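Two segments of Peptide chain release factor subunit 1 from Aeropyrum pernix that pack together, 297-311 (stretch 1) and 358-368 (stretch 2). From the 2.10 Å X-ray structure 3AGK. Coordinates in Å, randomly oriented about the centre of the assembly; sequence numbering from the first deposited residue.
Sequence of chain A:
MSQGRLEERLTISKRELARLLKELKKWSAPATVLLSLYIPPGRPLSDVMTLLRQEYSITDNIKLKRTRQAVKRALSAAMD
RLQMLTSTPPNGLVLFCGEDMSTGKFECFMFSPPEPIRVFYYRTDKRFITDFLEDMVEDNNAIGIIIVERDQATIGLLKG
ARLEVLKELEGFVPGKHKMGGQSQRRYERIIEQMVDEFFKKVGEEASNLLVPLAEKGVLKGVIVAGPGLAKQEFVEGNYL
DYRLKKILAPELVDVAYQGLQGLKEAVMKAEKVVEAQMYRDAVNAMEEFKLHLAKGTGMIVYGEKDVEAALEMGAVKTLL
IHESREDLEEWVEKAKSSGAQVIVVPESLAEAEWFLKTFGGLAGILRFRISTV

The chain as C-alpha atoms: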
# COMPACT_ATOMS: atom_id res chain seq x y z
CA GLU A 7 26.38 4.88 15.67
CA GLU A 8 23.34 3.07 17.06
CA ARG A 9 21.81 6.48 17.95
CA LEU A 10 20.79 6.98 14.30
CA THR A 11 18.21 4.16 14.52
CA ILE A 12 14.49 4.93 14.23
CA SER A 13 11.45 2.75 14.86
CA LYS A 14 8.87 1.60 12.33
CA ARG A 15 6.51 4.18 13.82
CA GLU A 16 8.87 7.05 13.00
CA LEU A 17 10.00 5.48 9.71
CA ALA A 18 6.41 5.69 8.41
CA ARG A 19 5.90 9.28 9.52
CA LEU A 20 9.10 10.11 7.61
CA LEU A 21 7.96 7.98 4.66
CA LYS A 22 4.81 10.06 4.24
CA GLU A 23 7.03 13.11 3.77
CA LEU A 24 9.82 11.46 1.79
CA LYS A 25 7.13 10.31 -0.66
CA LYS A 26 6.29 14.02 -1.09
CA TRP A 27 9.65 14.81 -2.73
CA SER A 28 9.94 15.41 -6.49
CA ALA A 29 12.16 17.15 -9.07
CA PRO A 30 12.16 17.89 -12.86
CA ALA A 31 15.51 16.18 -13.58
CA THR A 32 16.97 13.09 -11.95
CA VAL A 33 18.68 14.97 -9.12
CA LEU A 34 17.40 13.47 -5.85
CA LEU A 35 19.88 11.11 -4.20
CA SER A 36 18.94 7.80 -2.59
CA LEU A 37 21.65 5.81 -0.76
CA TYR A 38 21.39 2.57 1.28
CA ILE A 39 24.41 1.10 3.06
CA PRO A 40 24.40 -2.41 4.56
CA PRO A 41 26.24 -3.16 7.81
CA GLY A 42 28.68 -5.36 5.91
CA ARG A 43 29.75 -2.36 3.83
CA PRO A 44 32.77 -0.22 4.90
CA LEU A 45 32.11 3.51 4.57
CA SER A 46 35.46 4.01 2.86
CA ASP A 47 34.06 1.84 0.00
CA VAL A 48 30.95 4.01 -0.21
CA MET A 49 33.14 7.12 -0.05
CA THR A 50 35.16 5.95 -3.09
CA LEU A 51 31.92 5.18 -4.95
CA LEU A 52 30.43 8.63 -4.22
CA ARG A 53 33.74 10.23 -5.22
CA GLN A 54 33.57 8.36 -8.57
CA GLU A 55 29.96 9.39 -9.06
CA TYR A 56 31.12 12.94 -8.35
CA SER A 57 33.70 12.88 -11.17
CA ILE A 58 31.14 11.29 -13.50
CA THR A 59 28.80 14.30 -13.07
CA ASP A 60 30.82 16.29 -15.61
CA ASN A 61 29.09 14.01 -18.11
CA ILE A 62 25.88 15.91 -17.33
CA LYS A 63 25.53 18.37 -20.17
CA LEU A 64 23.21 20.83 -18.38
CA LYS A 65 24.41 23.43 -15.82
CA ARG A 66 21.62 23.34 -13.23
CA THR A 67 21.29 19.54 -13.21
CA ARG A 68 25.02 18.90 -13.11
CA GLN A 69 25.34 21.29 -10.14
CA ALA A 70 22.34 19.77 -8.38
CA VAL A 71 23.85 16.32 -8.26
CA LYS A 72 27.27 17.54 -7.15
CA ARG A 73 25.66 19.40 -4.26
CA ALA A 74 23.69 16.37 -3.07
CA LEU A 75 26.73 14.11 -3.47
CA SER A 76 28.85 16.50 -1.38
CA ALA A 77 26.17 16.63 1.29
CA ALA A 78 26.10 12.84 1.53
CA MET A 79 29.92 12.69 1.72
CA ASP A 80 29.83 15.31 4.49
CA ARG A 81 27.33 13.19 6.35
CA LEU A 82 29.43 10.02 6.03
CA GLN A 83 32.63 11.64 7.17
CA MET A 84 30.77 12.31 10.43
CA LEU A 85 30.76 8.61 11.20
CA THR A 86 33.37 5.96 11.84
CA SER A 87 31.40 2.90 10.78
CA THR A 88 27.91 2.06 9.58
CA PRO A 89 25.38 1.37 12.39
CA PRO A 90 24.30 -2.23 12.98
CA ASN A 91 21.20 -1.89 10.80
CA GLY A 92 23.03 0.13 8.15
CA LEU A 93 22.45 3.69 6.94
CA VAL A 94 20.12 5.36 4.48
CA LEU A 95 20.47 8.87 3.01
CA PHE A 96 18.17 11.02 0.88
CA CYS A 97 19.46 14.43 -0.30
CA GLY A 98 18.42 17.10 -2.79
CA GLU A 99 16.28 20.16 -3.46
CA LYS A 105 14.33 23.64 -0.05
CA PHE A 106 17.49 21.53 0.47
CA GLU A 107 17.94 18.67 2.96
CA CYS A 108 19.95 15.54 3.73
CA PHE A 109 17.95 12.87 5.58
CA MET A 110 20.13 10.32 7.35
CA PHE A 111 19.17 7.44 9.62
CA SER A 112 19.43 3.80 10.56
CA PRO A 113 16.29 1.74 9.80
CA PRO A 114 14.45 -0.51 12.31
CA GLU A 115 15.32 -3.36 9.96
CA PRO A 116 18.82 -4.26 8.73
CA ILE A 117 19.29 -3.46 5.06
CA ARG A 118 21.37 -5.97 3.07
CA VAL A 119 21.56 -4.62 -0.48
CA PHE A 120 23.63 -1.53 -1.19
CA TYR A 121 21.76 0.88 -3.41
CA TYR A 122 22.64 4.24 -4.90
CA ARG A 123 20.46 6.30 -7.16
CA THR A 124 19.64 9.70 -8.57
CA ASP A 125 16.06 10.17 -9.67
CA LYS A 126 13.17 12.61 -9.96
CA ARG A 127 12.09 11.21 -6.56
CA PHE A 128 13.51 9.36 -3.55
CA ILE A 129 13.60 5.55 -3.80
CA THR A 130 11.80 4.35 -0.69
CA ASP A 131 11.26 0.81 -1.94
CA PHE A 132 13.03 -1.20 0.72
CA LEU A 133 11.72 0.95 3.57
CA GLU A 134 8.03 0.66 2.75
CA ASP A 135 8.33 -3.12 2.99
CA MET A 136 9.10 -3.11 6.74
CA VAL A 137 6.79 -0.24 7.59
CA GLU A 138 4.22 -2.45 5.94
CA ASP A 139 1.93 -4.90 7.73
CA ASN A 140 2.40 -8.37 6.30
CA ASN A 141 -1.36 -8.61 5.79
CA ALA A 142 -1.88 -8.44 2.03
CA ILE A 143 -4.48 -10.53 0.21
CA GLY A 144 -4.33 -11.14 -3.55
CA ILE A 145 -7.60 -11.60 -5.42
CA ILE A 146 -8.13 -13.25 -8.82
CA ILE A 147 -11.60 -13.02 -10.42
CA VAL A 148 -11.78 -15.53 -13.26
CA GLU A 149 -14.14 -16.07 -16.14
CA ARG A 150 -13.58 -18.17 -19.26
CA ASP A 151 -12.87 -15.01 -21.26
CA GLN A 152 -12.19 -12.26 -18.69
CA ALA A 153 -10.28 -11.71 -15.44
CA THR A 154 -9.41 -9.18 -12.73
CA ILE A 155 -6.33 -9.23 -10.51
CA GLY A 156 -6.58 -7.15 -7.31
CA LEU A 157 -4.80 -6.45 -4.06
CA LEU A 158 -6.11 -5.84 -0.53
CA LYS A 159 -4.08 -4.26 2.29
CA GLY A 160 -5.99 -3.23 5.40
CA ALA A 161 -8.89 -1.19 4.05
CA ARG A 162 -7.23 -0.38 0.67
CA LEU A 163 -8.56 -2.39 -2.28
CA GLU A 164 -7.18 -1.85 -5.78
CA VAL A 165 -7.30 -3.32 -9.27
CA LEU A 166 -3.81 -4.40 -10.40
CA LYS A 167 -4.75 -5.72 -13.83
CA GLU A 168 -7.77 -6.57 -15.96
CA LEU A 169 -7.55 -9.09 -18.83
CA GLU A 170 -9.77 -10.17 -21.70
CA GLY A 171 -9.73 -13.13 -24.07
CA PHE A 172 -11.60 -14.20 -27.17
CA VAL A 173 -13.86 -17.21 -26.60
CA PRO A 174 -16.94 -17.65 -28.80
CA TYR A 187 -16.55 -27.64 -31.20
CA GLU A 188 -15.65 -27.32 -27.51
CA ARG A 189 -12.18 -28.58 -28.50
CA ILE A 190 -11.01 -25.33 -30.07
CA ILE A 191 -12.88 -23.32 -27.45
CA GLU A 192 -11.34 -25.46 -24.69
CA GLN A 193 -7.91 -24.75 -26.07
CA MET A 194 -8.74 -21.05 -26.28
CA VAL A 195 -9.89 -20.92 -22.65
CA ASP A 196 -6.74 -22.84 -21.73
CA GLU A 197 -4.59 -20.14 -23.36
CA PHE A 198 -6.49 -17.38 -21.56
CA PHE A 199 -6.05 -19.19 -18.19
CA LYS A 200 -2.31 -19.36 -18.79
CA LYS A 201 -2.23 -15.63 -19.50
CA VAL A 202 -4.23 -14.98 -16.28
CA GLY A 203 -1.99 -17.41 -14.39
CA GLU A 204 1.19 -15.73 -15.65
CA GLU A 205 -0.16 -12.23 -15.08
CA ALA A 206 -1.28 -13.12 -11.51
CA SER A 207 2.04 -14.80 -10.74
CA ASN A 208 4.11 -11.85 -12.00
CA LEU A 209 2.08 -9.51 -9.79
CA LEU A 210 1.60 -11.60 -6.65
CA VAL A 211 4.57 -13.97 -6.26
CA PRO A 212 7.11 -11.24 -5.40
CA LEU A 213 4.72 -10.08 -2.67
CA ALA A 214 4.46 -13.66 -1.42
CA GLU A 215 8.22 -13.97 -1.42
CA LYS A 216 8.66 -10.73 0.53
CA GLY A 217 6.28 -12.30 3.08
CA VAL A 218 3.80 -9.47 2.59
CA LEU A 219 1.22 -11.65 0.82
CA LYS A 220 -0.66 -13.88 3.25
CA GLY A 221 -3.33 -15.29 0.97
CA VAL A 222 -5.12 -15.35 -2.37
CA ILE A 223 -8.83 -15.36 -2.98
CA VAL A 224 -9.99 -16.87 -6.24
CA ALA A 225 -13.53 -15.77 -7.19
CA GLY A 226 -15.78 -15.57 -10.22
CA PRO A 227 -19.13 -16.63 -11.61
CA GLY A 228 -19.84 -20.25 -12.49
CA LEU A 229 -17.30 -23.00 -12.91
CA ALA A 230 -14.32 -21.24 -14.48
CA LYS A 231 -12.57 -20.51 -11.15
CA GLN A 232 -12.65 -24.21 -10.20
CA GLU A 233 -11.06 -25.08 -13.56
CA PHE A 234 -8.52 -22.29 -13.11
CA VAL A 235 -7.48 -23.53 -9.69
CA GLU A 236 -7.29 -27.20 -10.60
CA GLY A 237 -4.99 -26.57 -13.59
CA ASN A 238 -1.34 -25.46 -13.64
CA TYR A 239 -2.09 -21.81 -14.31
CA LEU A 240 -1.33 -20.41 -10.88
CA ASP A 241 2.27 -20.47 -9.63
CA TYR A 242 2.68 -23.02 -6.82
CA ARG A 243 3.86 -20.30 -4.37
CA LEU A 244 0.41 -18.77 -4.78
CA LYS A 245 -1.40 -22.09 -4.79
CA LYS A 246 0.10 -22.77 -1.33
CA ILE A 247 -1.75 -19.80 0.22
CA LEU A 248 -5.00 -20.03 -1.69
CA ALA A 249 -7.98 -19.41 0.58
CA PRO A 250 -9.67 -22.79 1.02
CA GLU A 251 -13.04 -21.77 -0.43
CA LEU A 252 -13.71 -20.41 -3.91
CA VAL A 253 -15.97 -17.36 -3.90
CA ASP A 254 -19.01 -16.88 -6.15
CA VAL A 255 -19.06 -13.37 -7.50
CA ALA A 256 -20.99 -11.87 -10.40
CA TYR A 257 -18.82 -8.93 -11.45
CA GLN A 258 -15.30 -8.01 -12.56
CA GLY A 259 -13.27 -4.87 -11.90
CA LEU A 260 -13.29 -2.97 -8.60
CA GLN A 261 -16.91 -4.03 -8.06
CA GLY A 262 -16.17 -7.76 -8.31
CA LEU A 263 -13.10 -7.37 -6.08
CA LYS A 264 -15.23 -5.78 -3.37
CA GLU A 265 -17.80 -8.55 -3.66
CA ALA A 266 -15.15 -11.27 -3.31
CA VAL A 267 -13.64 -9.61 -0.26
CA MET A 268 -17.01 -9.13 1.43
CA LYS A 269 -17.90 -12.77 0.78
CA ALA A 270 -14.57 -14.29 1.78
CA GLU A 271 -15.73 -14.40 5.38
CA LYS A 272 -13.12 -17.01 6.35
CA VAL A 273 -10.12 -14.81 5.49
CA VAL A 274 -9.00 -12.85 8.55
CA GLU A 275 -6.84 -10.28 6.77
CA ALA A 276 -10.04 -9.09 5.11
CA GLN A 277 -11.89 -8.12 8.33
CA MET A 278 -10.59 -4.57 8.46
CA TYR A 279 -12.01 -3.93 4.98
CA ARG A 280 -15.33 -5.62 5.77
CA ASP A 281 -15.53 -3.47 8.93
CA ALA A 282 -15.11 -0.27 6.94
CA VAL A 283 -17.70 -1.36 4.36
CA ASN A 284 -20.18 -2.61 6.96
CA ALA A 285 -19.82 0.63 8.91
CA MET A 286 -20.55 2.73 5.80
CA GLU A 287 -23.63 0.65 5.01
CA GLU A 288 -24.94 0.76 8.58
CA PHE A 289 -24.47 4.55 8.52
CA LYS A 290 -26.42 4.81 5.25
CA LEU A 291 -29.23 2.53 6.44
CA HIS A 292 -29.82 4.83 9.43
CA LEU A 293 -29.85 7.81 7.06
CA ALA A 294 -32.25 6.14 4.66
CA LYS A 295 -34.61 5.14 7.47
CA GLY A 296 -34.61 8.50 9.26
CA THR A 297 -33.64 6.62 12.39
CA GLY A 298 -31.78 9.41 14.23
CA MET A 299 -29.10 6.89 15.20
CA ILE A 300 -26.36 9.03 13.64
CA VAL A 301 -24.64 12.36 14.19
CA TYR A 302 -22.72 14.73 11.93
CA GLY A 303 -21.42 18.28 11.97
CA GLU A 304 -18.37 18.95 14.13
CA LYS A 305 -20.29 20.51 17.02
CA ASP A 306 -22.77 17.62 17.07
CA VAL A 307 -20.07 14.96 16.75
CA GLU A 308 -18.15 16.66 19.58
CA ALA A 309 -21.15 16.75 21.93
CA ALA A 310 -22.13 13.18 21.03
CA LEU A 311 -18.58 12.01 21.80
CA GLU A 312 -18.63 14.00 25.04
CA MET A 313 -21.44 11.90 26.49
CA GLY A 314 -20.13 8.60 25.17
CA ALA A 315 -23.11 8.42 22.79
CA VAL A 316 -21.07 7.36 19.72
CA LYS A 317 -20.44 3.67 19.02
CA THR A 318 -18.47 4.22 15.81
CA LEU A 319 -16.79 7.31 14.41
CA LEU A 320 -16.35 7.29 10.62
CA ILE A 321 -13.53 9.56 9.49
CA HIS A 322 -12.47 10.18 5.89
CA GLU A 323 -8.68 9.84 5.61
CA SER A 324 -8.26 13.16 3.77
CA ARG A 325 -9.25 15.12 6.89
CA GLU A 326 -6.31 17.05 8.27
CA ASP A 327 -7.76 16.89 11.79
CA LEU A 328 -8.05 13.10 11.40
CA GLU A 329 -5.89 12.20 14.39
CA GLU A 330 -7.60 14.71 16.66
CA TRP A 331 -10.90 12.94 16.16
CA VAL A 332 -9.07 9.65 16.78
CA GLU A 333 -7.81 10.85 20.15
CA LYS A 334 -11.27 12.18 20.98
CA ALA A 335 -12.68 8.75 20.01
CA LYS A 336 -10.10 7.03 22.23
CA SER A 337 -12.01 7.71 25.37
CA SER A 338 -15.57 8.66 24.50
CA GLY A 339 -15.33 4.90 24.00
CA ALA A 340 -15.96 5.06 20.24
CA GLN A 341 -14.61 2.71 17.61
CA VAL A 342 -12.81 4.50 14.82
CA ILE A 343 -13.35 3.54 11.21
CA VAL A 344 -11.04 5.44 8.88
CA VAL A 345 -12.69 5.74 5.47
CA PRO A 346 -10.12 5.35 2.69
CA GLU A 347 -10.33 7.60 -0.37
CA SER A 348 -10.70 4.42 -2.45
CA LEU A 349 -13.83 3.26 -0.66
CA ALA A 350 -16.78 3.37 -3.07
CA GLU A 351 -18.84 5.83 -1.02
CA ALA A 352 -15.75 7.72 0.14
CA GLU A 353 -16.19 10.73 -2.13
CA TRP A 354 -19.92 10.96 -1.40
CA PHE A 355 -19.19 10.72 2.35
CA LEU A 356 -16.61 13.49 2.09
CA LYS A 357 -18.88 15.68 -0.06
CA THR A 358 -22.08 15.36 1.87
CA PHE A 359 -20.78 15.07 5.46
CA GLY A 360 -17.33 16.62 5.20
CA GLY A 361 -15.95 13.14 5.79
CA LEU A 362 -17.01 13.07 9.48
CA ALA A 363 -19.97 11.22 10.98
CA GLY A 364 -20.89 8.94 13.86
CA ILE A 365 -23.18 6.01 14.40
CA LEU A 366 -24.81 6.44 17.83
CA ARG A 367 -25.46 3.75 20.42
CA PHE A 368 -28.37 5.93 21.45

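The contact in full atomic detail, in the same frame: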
# COMPACT_ATOMS: atom_id res chain seq x y z
N THR A 297 -33.64 7.31 11.12
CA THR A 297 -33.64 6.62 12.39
C THR A 297 -33.12 7.48 13.55
O THR A 297 -33.38 7.18 14.72
CB THR A 297 -32.78 5.35 12.29
OG1 THR A 297 -33.19 4.41 13.28
CG2 THR A 297 -31.33 5.69 12.49
N GLY A 298 -32.37 8.54 13.23
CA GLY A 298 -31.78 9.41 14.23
C GLY A 298 -30.61 8.79 14.97
O GLY A 298 -30.09 9.35 15.94
N MET A 299 -30.18 7.61 14.53
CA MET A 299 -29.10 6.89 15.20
C MET A 299 -27.72 7.29 14.67
O MET A 299 -26.77 6.51 14.71
CB MET A 299 -29.31 5.38 15.05
CG MET A 299 -28.98 4.58 16.29
SD MET A 299 -30.04 5.00 17.69
CE MET A 299 -29.36 3.93 18.94
N ILE A 300 -27.62 8.51 14.15
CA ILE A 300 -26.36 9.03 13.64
C ILE A 300 -26.18 10.50 14.01
O ILE A 300 -27.13 11.18 14.41
CB ILE A 300 -26.28 8.94 12.11
CG1 ILE A 300 -27.39 9.79 11.50
CG2 ILE A 300 -26.33 7.48 11.63
CD1 ILE A 300 -27.57 9.53 10.05
N VAL A 301 -24.96 10.98 13.86
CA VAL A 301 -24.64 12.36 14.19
C VAL A 301 -23.63 12.85 13.17
O VAL A 301 -22.82 12.07 12.67
CB VAL A 301 -24.04 12.44 15.61
CG1 VAL A 301 -22.79 11.56 15.70
CG2 VAL A 301 -23.74 13.88 15.98
N TYR A 302 -23.70 14.12 12.82
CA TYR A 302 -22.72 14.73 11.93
C TYR A 302 -22.69 16.22 12.19
O TYR A 302 -23.57 16.74 12.88
CB TYR A 302 -23.01 14.42 10.46
CG TYR A 302 -24.47 14.55 10.06
CD1 TYR A 302 -24.99 15.76 9.58
CD2 TYR A 302 -25.32 13.45 10.16
CE1 TYR A 302 -26.33 15.87 9.22
CE2 TYR A 302 -26.66 13.55 9.80
CZ TYR A 302 -27.16 14.76 9.33
OH TYR A 302 -28.50 14.84 8.97
N GLY A 303 -21.68 16.89 11.65
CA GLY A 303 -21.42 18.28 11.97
C GLY A 303 -20.50 18.26 13.17
O GLY A 303 -20.77 17.55 14.15
N GLU A 304 -19.39 19.00 13.09
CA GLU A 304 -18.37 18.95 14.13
C GLU A 304 -18.90 19.17 15.55
O GLU A 304 -18.56 18.42 16.47
CB GLU A 304 -17.25 19.95 13.81
CG GLU A 304 -16.30 19.41 12.75
CD GLU A 304 -15.40 20.48 12.16
OE1 GLU A 304 -15.18 21.51 12.83
OE2 GLU A 304 -14.91 20.27 11.02
N LYS A 305 -19.74 20.20 15.72
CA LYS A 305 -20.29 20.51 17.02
C LYS A 305 -21.08 19.31 17.53
O LYS A 305 -20.88 18.86 18.65
CB LYS A 305 -21.18 21.76 16.96
CG LYS A 305 -20.44 23.03 16.55
CD LYS A 305 -20.80 23.50 15.12
CE LYS A 305 -20.15 22.63 14.03
NZ LYS A 305 -21.14 22.18 12.99
N ASP A 306 -21.97 18.78 16.69
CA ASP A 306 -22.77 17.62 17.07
C ASP A 306 -21.91 16.41 17.40
O ASP A 306 -22.12 15.75 18.43
CB ASP A 306 -23.77 17.25 15.97
CG ASP A 306 -24.88 18.26 15.83
OD1 ASP A 306 -25.90 17.95 15.17
OD2 ASP A 306 -24.74 19.37 16.38
N VAL A 307 -20.94 16.12 16.54
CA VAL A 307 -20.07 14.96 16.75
C VAL A 307 -19.32 15.12 18.07
O VAL A 307 -19.28 14.18 18.87
CB VAL A 307 -19.06 14.74 15.58
CG1 VAL A 307 -18.09 13.62 15.93
CG2 VAL A 307 -19.79 14.42 14.28
N GLU A 308 -18.75 16.30 18.30
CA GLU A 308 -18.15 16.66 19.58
C GLU A 308 -19.05 16.31 20.76
O GLU A 308 -18.68 15.50 21.61
CB GLU A 308 -17.82 18.15 19.63
CG GLU A 308 -16.42 18.49 19.15
CD GLU A 308 -15.42 18.59 20.30
OE1 GLU A 308 -14.73 17.59 20.58
OE2 GLU A 308 -15.34 19.68 20.91
N ALA A 309 -20.23 16.93 20.81
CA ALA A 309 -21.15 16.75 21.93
C ALA A 309 -21.57 15.29 22.08
O ALA A 309 -21.67 14.78 23.19
CB ALA A 309 -22.38 17.64 21.77
N ALA A 310 -21.80 14.60 20.96
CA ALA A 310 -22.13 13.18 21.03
C ALA A 310 -21.00 12.39 21.68
O ALA A 310 -21.24 11.52 22.53
CB ALA A 310 -22.45 12.62 19.65
N LEU A 311 -19.76 12.69 21.29
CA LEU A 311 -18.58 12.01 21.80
C LEU A 311 -18.44 12.28 23.29
O LEU A 311 -18.00 11.42 24.05
CB LEU A 311 -17.33 12.51 21.07
CG LEU A 311 -16.44 11.58 20.24
CD1 LEU A 311 -17.10 10.24 19.83
CD2 LEU A 311 -15.95 12.33 19.01
N THR A 358 -20.82 15.04 1.24
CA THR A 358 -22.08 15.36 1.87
C THR A 358 -22.00 15.53 3.39
O THR A 358 -22.86 16.18 3.97
CB THR A 358 -23.28 14.47 1.37
OG1 THR A 358 -23.67 13.52 2.36
CG2 THR A 358 -22.94 13.78 0.07
N PHE A 359 -20.95 14.99 4.01
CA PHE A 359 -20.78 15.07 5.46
C PHE A 359 -19.40 15.58 5.89
O PHE A 359 -19.01 15.45 7.05
CB PHE A 359 -21.02 13.71 6.09
CG PHE A 359 -22.43 13.23 5.93
CD1 PHE A 359 -22.74 12.24 5.01
CD2 PHE A 359 -23.45 13.77 6.71
CE1 PHE A 359 -24.04 11.78 4.86
CE2 PHE A 359 -24.75 13.32 6.58
CZ PHE A 359 -25.05 12.32 5.65
N GLY A 360 -18.66 16.14 4.93
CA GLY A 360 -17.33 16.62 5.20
C GLY A 360 -16.42 15.52 5.70
O GLY A 360 -15.40 15.78 6.33
N GLY A 361 -16.77 14.27 5.39
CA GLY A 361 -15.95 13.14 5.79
C GLY A 361 -15.85 12.95 7.30
O GLY A 361 -14.81 12.51 7.81
N LEU A 362 -16.93 13.28 8.02
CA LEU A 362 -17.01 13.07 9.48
C LEU A 362 -18.43 12.75 9.91
O LEU A 362 -19.33 13.58 9.78
CB LEU A 362 -16.58 14.34 10.21
CG LEU A 362 -15.79 14.37 11.53
CD1 LEU A 362 -16.35 15.48 12.44
CD2 LEU A 362 -15.72 13.06 12.24
N ALA A 363 -18.65 11.56 10.46
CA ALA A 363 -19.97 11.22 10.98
C ALA A 363 -19.86 10.11 12.01
O ALA A 363 -18.86 9.39 12.04
CB ALA A 363 -20.92 10.83 9.86
N GLY A 364 -20.88 9.98 12.86
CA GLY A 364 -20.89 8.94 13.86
C GLY A 364 -22.15 8.10 13.80
O GLY A 364 -23.22 8.59 13.46
N ILE A 365 -22.01 6.82 14.10
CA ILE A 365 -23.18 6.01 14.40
C ILE A 365 -23.34 6.00 15.93
O ILE A 365 -22.40 5.70 16.66
CB ILE A 365 -23.03 4.59 13.87
CG1 ILE A 365 -22.79 4.60 12.35
CG2 ILE A 365 -24.27 3.74 14.26
CD1 ILE A 365 -22.32 3.25 11.79
N LEU A 366 -24.53 6.35 16.40
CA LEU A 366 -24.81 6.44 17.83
C LEU A 366 -25.21 5.09 18.45
O LEU A 366 -25.77 4.23 17.78
CB LEU A 366 -25.91 7.46 18.08
CG LEU A 366 -25.62 8.90 17.63
CD1 LEU A 366 -26.78 9.81 17.99
CD2 LEU A 366 -24.32 9.42 18.23
N ARG A 367 -24.92 4.91 19.73
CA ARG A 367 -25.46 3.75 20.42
C ARG A 367 -26.80 4.11 21.05
O ARG A 367 -27.60 3.24 21.39
CB ARG A 367 -24.47 3.22 21.46
CG ARG A 367 -23.85 4.29 22.31
CD ARG A 367 -23.01 3.68 23.39
NE ARG A 367 -21.81 3.01 22.90
CZ ARG A 367 -20.57 3.44 23.14
NH1 ARG A 367 -20.38 4.53 23.87
NH2 ARG A 367 -19.54 2.76 22.67
N PHE A 368 -27.03 5.41 21.20
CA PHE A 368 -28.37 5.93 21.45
C PHE A 368 -28.45 7.38 21.00
O PHE A 368 -29.37 7.74 20.27
CB PHE A 368 -28.82 5.76 22.91
CG PHE A 368 -27.70 5.51 23.89
CD1 PHE A 368 -27.57 4.28 24.53
CD2 PHE A 368 -26.77 6.49 24.16
CE1 PHE A 368 -26.53 4.05 25.42
CE2 PHE A 368 -25.74 6.26 25.05
CZ PHE A 368 -25.62 5.05 25.68
O HOH W 1 -19.94 16.06 9.76

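The two stretches are joined as neighbouring antiparallel β-strands, with a helix from the first stretch laid over one side of the pair. The strand that begins at Ile 300 and strand 362-366 run at 158° to each other, and their axes approach to 4.7 Å.

Three backbone hydrogen bonds fix the register. Leu 366 N donates to Met 299 O at 2.8 Å. Val 301 and Gly 364 form a reciprocal pair: Val 301 N to Gly 364 O is 3.0 Å, and Gly 364 N to Val 301 O is 2.9 Å. Between these bonds, Ile 300 faces Ile 365 as a non-hydrogen-bonded pair. The Ile 300 CA also makes a CA-H...O contact with Gly 364 O at 3.2 Å.

Past Val 301 a water takes over the link. It accepts from Gly 303 N at 2.7 Å and donates to Leu 362 O at 2.6 Å. Gly 303 N and Leu 362 O are themselves 4.5 Å apart, too far to bond directly. Gly 303 is the N-cap residue of the helix, and its backbone angles call for glycine.

Val 301 lies on the side of the sheet covered by the helix. Its CG1 touches Leu 366 CD2 at 3.6 Å. Gly 364 leaves room for this valine: a CB there would lie 2.9 Å from Val 301 CG1, a clash. Helix residues Val 307 and Ala 310 point toward the second strand. Val 307 CG2 meets Leu 362 CD1 at 4.0 Å, and Ala 310 CB meets Leu 366 CD2 at 4.0 Å. Both are buried, and their small apolar side chains suit this close packing. The methylene CG of Glu 304 adds a contact with Leu 362 CD1 at 3.9 Å.

Ile 300, Tyr 302, Ala 363 and Ile 365 point to the other face. There the edge of the Phe 359 ring meets the face of the Tyr 302 ring. The centroids are 4.8 Å apart and the planes lie at 65°. The closest atoms, Tyr 302 CG and Phe 359 CD2, are 3.6 Å apart. The small Ala 363 lies beside the tyrosine, with Ala 363 CB 4.2 Å from Tyr 302 CB. A type I' turn from Phe 359 to Leu 362 leads into the strand; Gly 360 and Gly 361 take its positive phi angles readily.

At the far end, Met 299 reaches along the second stretch. Its CE lies 3.1 Å from Arg 367 O and 3.4 Å from Phe 368 CA. In all, 668 Å² is buried between the stretches.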